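Local coordinates for proton-dependent oligopeptide transporter family protein (Xanthomonas campestris, PDB 6EI3), which probably moves small peptides across the membrane, coupled to proton movement, as a major facilitator superfamily member of the POT family, captured here in an auto-inhibited state, at residues R43-K48 with L450-V455; V314-E319 with I379-I384. All coordinates share one frame; numbering follows the deposited sequence. Where two conformers were deposited one is given.

Contact 1. Residues R43-K48 with L450-V455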
loop_
_atom_site.group_PDB
_atom_site.type_symbol
_atom_site.label_atom_id
_atom_site.label_comp_id
_atom_site.label_asym_id
_atom_site.label_seq_id
_atom_site.Cartn_x
_atom_site.Cartn_y
_atom_site.Cartn_z
ATOM N N ARG A 43 -21.269 8.336 -9.133
ATOM C CA ARG A 43 -20.557 7.321 -9.911
ATOM C C ARG A 43 -19.042 7.457 -9.685
ATOM O O ARG A 43 -18.355 6.439 -9.622
ATOM C CB ARG A 43 -20.918 7.381 -11.399
ATOM C CG ARG A 43 -22.376 7.016 -11.681
ATOM C CD ARG A 43 -22.740 7.177 -13.149
ATOM N NE ARG A 43 -21.844 6.424 -14.043
ATOM C CZ ARG A 43 -22.026 5.157 -14.399
ATOM N NH1 ARG A 43 -23.082 4.480 -13.962
ATOM N NH2 ARG A 43 -21.165 4.562 -15.216
ATOM N N ASP A 44 -18.531 8.705 -9.522
ATOM C CA ASP A 44 -17.110 8.931 -9.212
ATOM C C ASP A 44 -16.787 8.282 -7.870
ATOM O O ASP A 44 -15.761 7.621 -7.741
ATOM C CB ASP A 44 -16.779 10.438 -9.116
ATOM C CG ASP A 44 -16.724 11.182 -10.427
ATOM O OD1 ASP A 44 -16.677 10.520 -11.480
ATOM O OD2 ASP A 44 -16.733 12.436 -10.398
ATOM N N ALA A 45 -17.664 8.502 -6.863
ATOM C CA ALA A 45 -17.495 7.930 -5.523
ATOM C C ALA A 45 -17.541 6.397 -5.582
ATOM O O ALA A 45 -16.711 5.737 -4.958
ATOM C CB ALA A 45 -18.572 8.456 -4.592
ATOM N N GLU A 46 -18.501 5.836 -6.345
ATOM C CA GLU A 46 -18.636 4.395 -6.512
ATOM C C GLU A 46 -17.399 3.776 -7.164
ATOM O O GLU A 46 -16.935 2.744 -6.684
ATOM C CB GLU A 46 -19.904 4.042 -7.278
ATOM C CG GLU A 46 -20.240 2.557 -7.245
ATOM C CD GLU A 46 -21.463 2.162 -8.043
ATOM O OE1 GLU A 46 -22.069 3.040 -8.697
ATOM O OE2 GLU A 46 -21.833 0.970 -7.997
ATOM N N ALA A 47 -16.842 4.410 -8.225
ATOM C CA ALA A 47 -15.640 3.889 -8.881
ATOM C C ALA A 47 -14.459 3.931 -7.923
ATOM O O ALA A 47 -13.728 2.951 -7.853
ATOM C CB ALA A 47 -15.328 4.662 -10.162
ATOM N N LYS A 48 -14.329 5.017 -7.107
ATOM C CA LYS A 48 -13.252 5.140 -6.102
ATOM C C LYS A 48 -13.423 4.041 -5.036
ATOM O O LYS A 48 -12.439 3.441 -4.606
ATOM C CB LYS A 48 -13.302 6.498 -5.397
ATOM C CG LYS A 48 -12.874 7.670 -6.244
ATOM C CD LYS A 48 -13.040 8.942 -5.433
ATOM C CE LYS A 48 -12.996 10.160 -6.307
ATOM N NZ LYS A 48 -13.098 11.397 -5.485
ATOM N N LEU A 450 -13.659 6.223 3.776
ATOM C CA LEU A 450 -14.381 6.999 4.794
ATOM C C LEU A 450 -14.757 8.386 4.307
ATOM O O LEU A 450 -15.853 8.854 4.607
ATOM C CB LEU A 450 -13.609 7.070 6.118
ATOM C CG LEU A 450 -13.738 5.840 7.031
ATOM C CD1 LEU A 450 -12.911 6.017 8.312
ATOM C CD2 LEU A 450 -15.206 5.540 7.388
ATOM N N SER A 451 -13.860 9.031 3.525
ATOM C CA SER A 451 -14.128 10.355 2.943
ATOM C C SER A 451 -15.290 10.320 1.929
ATOM O O SER A 451 -16.034 11.296 1.867
ATOM C CB SER A 451 -12.879 10.959 2.313
ATOM O OG SER A 451 -12.590 10.347 1.064
ATOM N N ASN A 452 -15.433 9.203 1.169
ATOM C CA ASN A 452 -16.495 8.957 0.182
ATOM C C ASN A 452 -17.862 8.926 0.837
ATOM O O ASN A 452 -18.838 9.369 0.237
ATOM C CB ASN A 452 -16.284 7.600 -0.518
ATOM C CG ASN A 452 -15.586 7.638 -1.855
ATOM O OD1 ASN A 452 -15.397 8.700 -2.466
ATOM N ND2 ASN A 452 -15.199 6.452 -2.335
ATOM N N VAL A 453 -17.934 8.340 2.042
ATOM C CA VAL A 453 -19.163 8.177 2.824
ATOM C C VAL A 453 -19.543 9.544 3.404
ATOM O O VAL A 453 -20.695 9.958 3.271
ATOM C CB VAL A 453 -19.002 7.089 3.926
ATOM C CG1 VAL A 453 -20.178 7.109 4.903
ATOM C CG2 VAL A 453 -18.842 5.703 3.307
ATOM N N ALA A 454 -18.557 10.249 4.001
ATOM C CA ALA A 454 -18.728 11.566 4.609
ATOM C C ALA A 454 -19.331 12.596 3.647
ATOM O O ALA A 454 -20.262 13.282 4.043
ATOM C CB ALA A 454 -17.411 12.071 5.178
ATOM N N VAL A 455 -18.841 12.673 2.384
ATOM C CA VAL A 455 -19.369 13.622 1.383
ATOM C C VAL A 455 -20.779 13.250 0.893
ATOM O O VAL A 455 -21.530 14.137 0.489
ATOM C CB VAL A 455 -18.416 13.890 0.185
ATOM C CG1 VAL A 455 -17.159 14.620 0.634
ATOM C CG2 VAL A 455 -18.077 12.609 -0.575
HETATM O O HOH W 1 -15.682 10.961 -4.630
#

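Contact 2. Residues V314-E319 with I379-I384. With 78M ((2S)-2,3-dihydroxypropyl(7Z)-pentadec-7-enoate), chain F.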
loop_
_atom_site.group_PDB
_atom_site.type_symbol
_atom_site.label_atom_id
_atom_site.label_comp_id
_atom_site.label_asym_id
_atom_site.label_seq_id
_atom_site.Cartn_x
_atom_site.Cartn_y
_atom_site.Cartn_z
ATOM N N VAL A 314 -7.304 10.175 -12.150
ATOM C CA VAL A 314 -7.745 9.667 -13.466
ATOM C C VAL A 314 -9.058 10.336 -13.852
ATOM O O VAL A 314 -9.200 10.803 -14.990
ATOM C CB VAL A 314 -7.830 8.113 -13.534
ATOM C CG1 VAL A 314 -8.552 7.657 -14.796
ATOM C CG2 VAL A 314 -6.440 7.481 -13.456
ATOM N N LEU A 315 -10.006 10.405 -12.893
ATOM C CA LEU A 315 -11.324 11.015 -13.092
ATOM C C LEU A 315 -11.188 12.486 -13.448
ATOM O O LEU A 315 -11.968 12.988 -14.241
ATOM C CB LEU A 315 -12.202 10.827 -11.847
ATOM C CG LEU A 315 -12.620 9.380 -11.562
ATOM C CD1 LEU A 315 -13.193 9.226 -10.156
ATOM C CD2 LEU A 315 -13.562 8.814 -12.675
ATOM N N GLN A 316 -10.201 13.177 -12.864
ATOM C CA GLN A 316 -9.902 14.567 -13.203
ATOM C C GLN A 316 -9.340 14.608 -14.630
ATOM O O GLN A 316 -9.822 15.379 -15.449
ATOM C CB GLN A 316 -8.877 15.190 -12.226
ATOM C CG GLN A 316 -8.553 16.640 -12.589
ATOM C CD GLN A 316 -7.513 17.268 -11.705
ATOM O OE1 GLN A 316 -6.338 16.926 -11.756
ATOM N NE2 GLN A 316 -7.912 18.263 -10.946
ATOM N N GLY A 317 -8.334 13.775 -14.901
ATOM C CA GLY A 317 -7.662 13.695 -16.197
ATOM C C GLY A 317 -8.596 13.565 -17.389
ATOM O O GLY A 317 -8.385 14.200 -18.423
ATOM N N ARG A 318 -9.665 12.766 -17.232
ATOM C CA ARG A 318 -10.682 12.502 -18.262
ATOM C C ARG A 318 -11.378 13.767 -18.757
ATOM O O ARG A 318 -11.813 13.796 -19.897
ATOM C CB ARG A 318 -11.739 11.522 -17.725
ATOM C CG ARG A 318 -11.236 10.076 -17.583
ATOM C CD ARG A 318 -12.383 9.146 -17.198
ATOM N NE ARG A 318 -13.349 8.976 -18.293
ATOM C CZ ARG A 318 -14.608 9.405 -18.266
ATOM N NH1 ARG A 318 -15.090 10.011 -17.186
ATOM N NH2 ARG A 318 -15.403 9.203 -19.303
ATOM N N GLU A 319 -11.499 14.796 -17.899
ATOM C CA GLU A 319 -12.150 16.061 -18.247
ATOM C C GLU A 319 -11.157 17.120 -18.748
ATOM O O GLU A 319 -11.554 18.240 -19.024
ATOM C CB GLU A 319 -12.967 16.596 -17.052
ATOM C CG GLU A 319 -13.982 15.609 -16.485
ATOM C CD GLU A 319 -15.043 15.075 -17.430
ATOM O OE1 GLU A 319 -15.637 15.881 -18.184
ATOM O OE2 GLU A 319 -15.295 13.848 -17.400
ATOM N N ILE A 379 -2.559 20.447 -3.234
ATOM C CA ILE A 379 -2.911 21.871 -3.393
ATOM C C ILE A 379 -2.940 22.146 -4.924
ATOM O O ILE A 379 -3.881 22.771 -5.415
ATOM C CB ILE A 379 -1.973 22.867 -2.632
ATOM C CG1 ILE A 379 -2.120 22.769 -1.082
ATOM C CG2 ILE A 379 -2.158 24.339 -3.134
ATOM C CD1 ILE A 379 -3.523 23.229 -0.476
ATOM N N ALA A 380 -1.929 21.634 -5.660
ATOM C CA ALA A 380 -1.821 21.745 -7.111
ATOM C C ALA A 380 -2.999 21.051 -7.822
ATOM O O ALA A 380 -3.583 21.672 -8.704
ATOM C CB ALA A 380 -0.501 21.171 -7.589
ATOM N N VAL A 381 -3.384 19.804 -7.414
ATOM C CA VAL A 381 -4.544 19.080 -8.005
ATOM C C VAL A 381 -5.848 19.876 -7.823
ATOM O O VAL A 381 -6.672 19.931 -8.744
ATOM C CB VAL A 381 -4.732 17.608 -7.518
ATOM C CG1 VAL A 381 -5.847 16.899 -8.298
ATOM C CG2 VAL A 381 -3.453 16.823 -7.679
ATOM N N GLY A 382 -6.031 20.432 -6.627
ATOM C CA GLY A 382 -7.208 21.214 -6.280
ATOM C C GLY A 382 -7.290 22.510 -7.067
ATOM O O GLY A 382 -8.366 22.872 -7.555
ATOM N N ALA A 383 -6.135 23.201 -7.216
ATOM C CA ALA A 383 -6.024 24.458 -7.970
ATOM C C ALA A 383 -6.317 24.209 -9.461
ATOM O O ALA A 383 -6.962 25.029 -10.111
ATOM C CB ALA A 383 -4.641 25.067 -7.775
ATOM N N ILE A 384 -5.914 23.035 -9.975
ATOM C CA ILE A 384 -6.209 22.644 -11.346
ATOM C C ILE A 384 -7.728 22.440 -11.482
ATOM O O ILE A 384 -8.336 22.957 -12.428
ATOM C CB ILE A 384 -5.388 21.410 -11.760
ATOM C CG1 ILE A 384 -3.919 21.809 -12.028
ATOM C CG2 ILE A 384 -6.023 20.703 -12.977
ATOM C CD1 ILE A 384 -2.915 20.646 -11.806
HETATM O O21 78M F . -5.429 28.836 -16.438
HETATM C C20 78M F . -5.432 28.417 -15.080
HETATM C C18 78M F . -4.152 28.832 -14.392
HETATM O O19 78M F . -3.026 28.196 -15.001
HETATM C C17 78M F . -4.178 28.609 -12.895
HETATM O O2 78M F . -3.954 27.209 -12.591
HETATM C C1 78M F . -2.740 26.852 -12.149
HETATM O O1 78M F . -1.754 27.534 -12.268
HETATM C C2 78M F . -2.775 25.509 -11.477
HETATM C C3 78M F . -1.405 25.012 -11.022
HETATM C C4 78M F . -1.316 24.759 -9.526
HETATM C C5 78M F . -0.675 25.873 -8.713
HETATM C C6 78M F . -0.763 25.649 -7.202
HETATM C C7 78M F . 0.568 25.518 -6.534
HETATM C C8 78M F . 1.255 24.402 -6.356
HETATM C C9 78M F . 2.590 24.267 -5.685
HETATM C C10 78M F . 3.739 24.935 -6.451
HETATM C C11 78M F . 4.952 25.273 -5.592
HETATM C C12 78M F . 5.947 24.137 -5.408
HETATM C C13 78M F . 6.970 24.392 -4.316
HETATM C C15 78M F . 9.020 23.591 -3.086
HETATM C C14 78M F . 8.033 23.316 -4.197
#

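Contact 1. Residues R43-K48 with L450-V455
The carboxamide of Asn452 reaches from helix 430-456 to helix 40-60, where Ala45 and Lys48, one helical turn apart, receive it. Asn452 was deposited in two conformers, and the water bridge it makes is certain for one of them only. In that conformer OD1 lies 3.8 Å from Ala45 CB, while ND2 comes within 3.6 Å of Lys48 CB. The other approach of ND2 is to Ala45 O at 3.1 Å, but the angle is too poor for a hydrogen bond.

Lys48 supplies the polar link. Its CG stands beside the backbone N (chi1 -72°), and from there the chain runs fully extended, crossing the asparagine side chain so that CD passes 3.8 Å from Asn452 OD1. The ammonium thus ends beyond the amide, and one water spans the gap: it accepts from Lys48 NZ at 2.8 Å and donates to Asn452 OD1 at 3.1 Å. Leu315 of helix 312-317 and Leu475 of helix 471-495 both touch the buried lysine side chain. The small Ala45 lets the amide come close, and the water carries the link from the lysine to the amide oxygen. A helix early in the chain, 40-60, here meets one near its end, 430-456, some 400 residues on, consistent with the two-halved helical bundle of the major facilitator superfamily.

Contact 2. Residues V314-E319 with I379-I384
Gln316 sends its side chain straight across to helix 363-389, where NE2 donates to the backbone O of Val381 at 3.0 Å. The N-H...O angle is 154°, and the oxygen lies almost in the glutamine's own amide plane, although the donor stands 22° off the carbonyl plane of Val381. The reach comes from an extended chain: CG is anti to the backbone N (chi1 179°), and the chain stays extended beyond it.

Two aliphatic groups enclose the amide from its opposite faces. Val381 CG1 approaches from one side, 3.5 Å from Gln316 OE1, and Ile384 CG2 from the other, 3.7 Å from Gln316 NE2. Ile384 divides its branches, for CG1 turns instead to a bound monoacylglycerol, meeting the lipid's C2 at 3.9 Å. Ala383 CB and Ala380 CB continue this greasy surface, the former 3.8 Å from C4 and the latter 3.9 Å from C8, a carbon of the double bond.

The setting is a membrane helix bundle of the major facilitator type, in which Gln316 of the short helix 312-317 reaches the side of helix 363-389 while lipid lies along another side of that longer helix.

Further partners fix the rotation of the amide. NE2 also donates to Gln385 OE1, and OE1 accepts from Gln399 NE2, giving this buried group three hydrogen bonds, with its oxygen and nitrogen told apart by the carbonyl of Val381. Around them, Met476 of helix 471-495 packs on both Gln316 and Val381, and Pro402, on helix 400-424, touches Val381 and Ile384.

In the fold
Along the chain the order is 43-48, 314-319, 379-384, 450-455, so contact 2 is nested within the long loop that contact 1 closes. Their centres lie 16 Å apart on the same side of the chain's centre. Helix 312-317 joins them directly: Leu315 packs its CD2 3.7 Å from Asp44 OD1 and its CD1 4.0 Å from Lys48 CE, while the next residue, Gln316, serves contact 2. Helix 471-495 borders both contacts through neighbouring residues. With helices 312-317 and 471-495 between them, the two contacts are adjoining parts of one buried, all-helical assembly that brings early and late portions of the transporter's chain together.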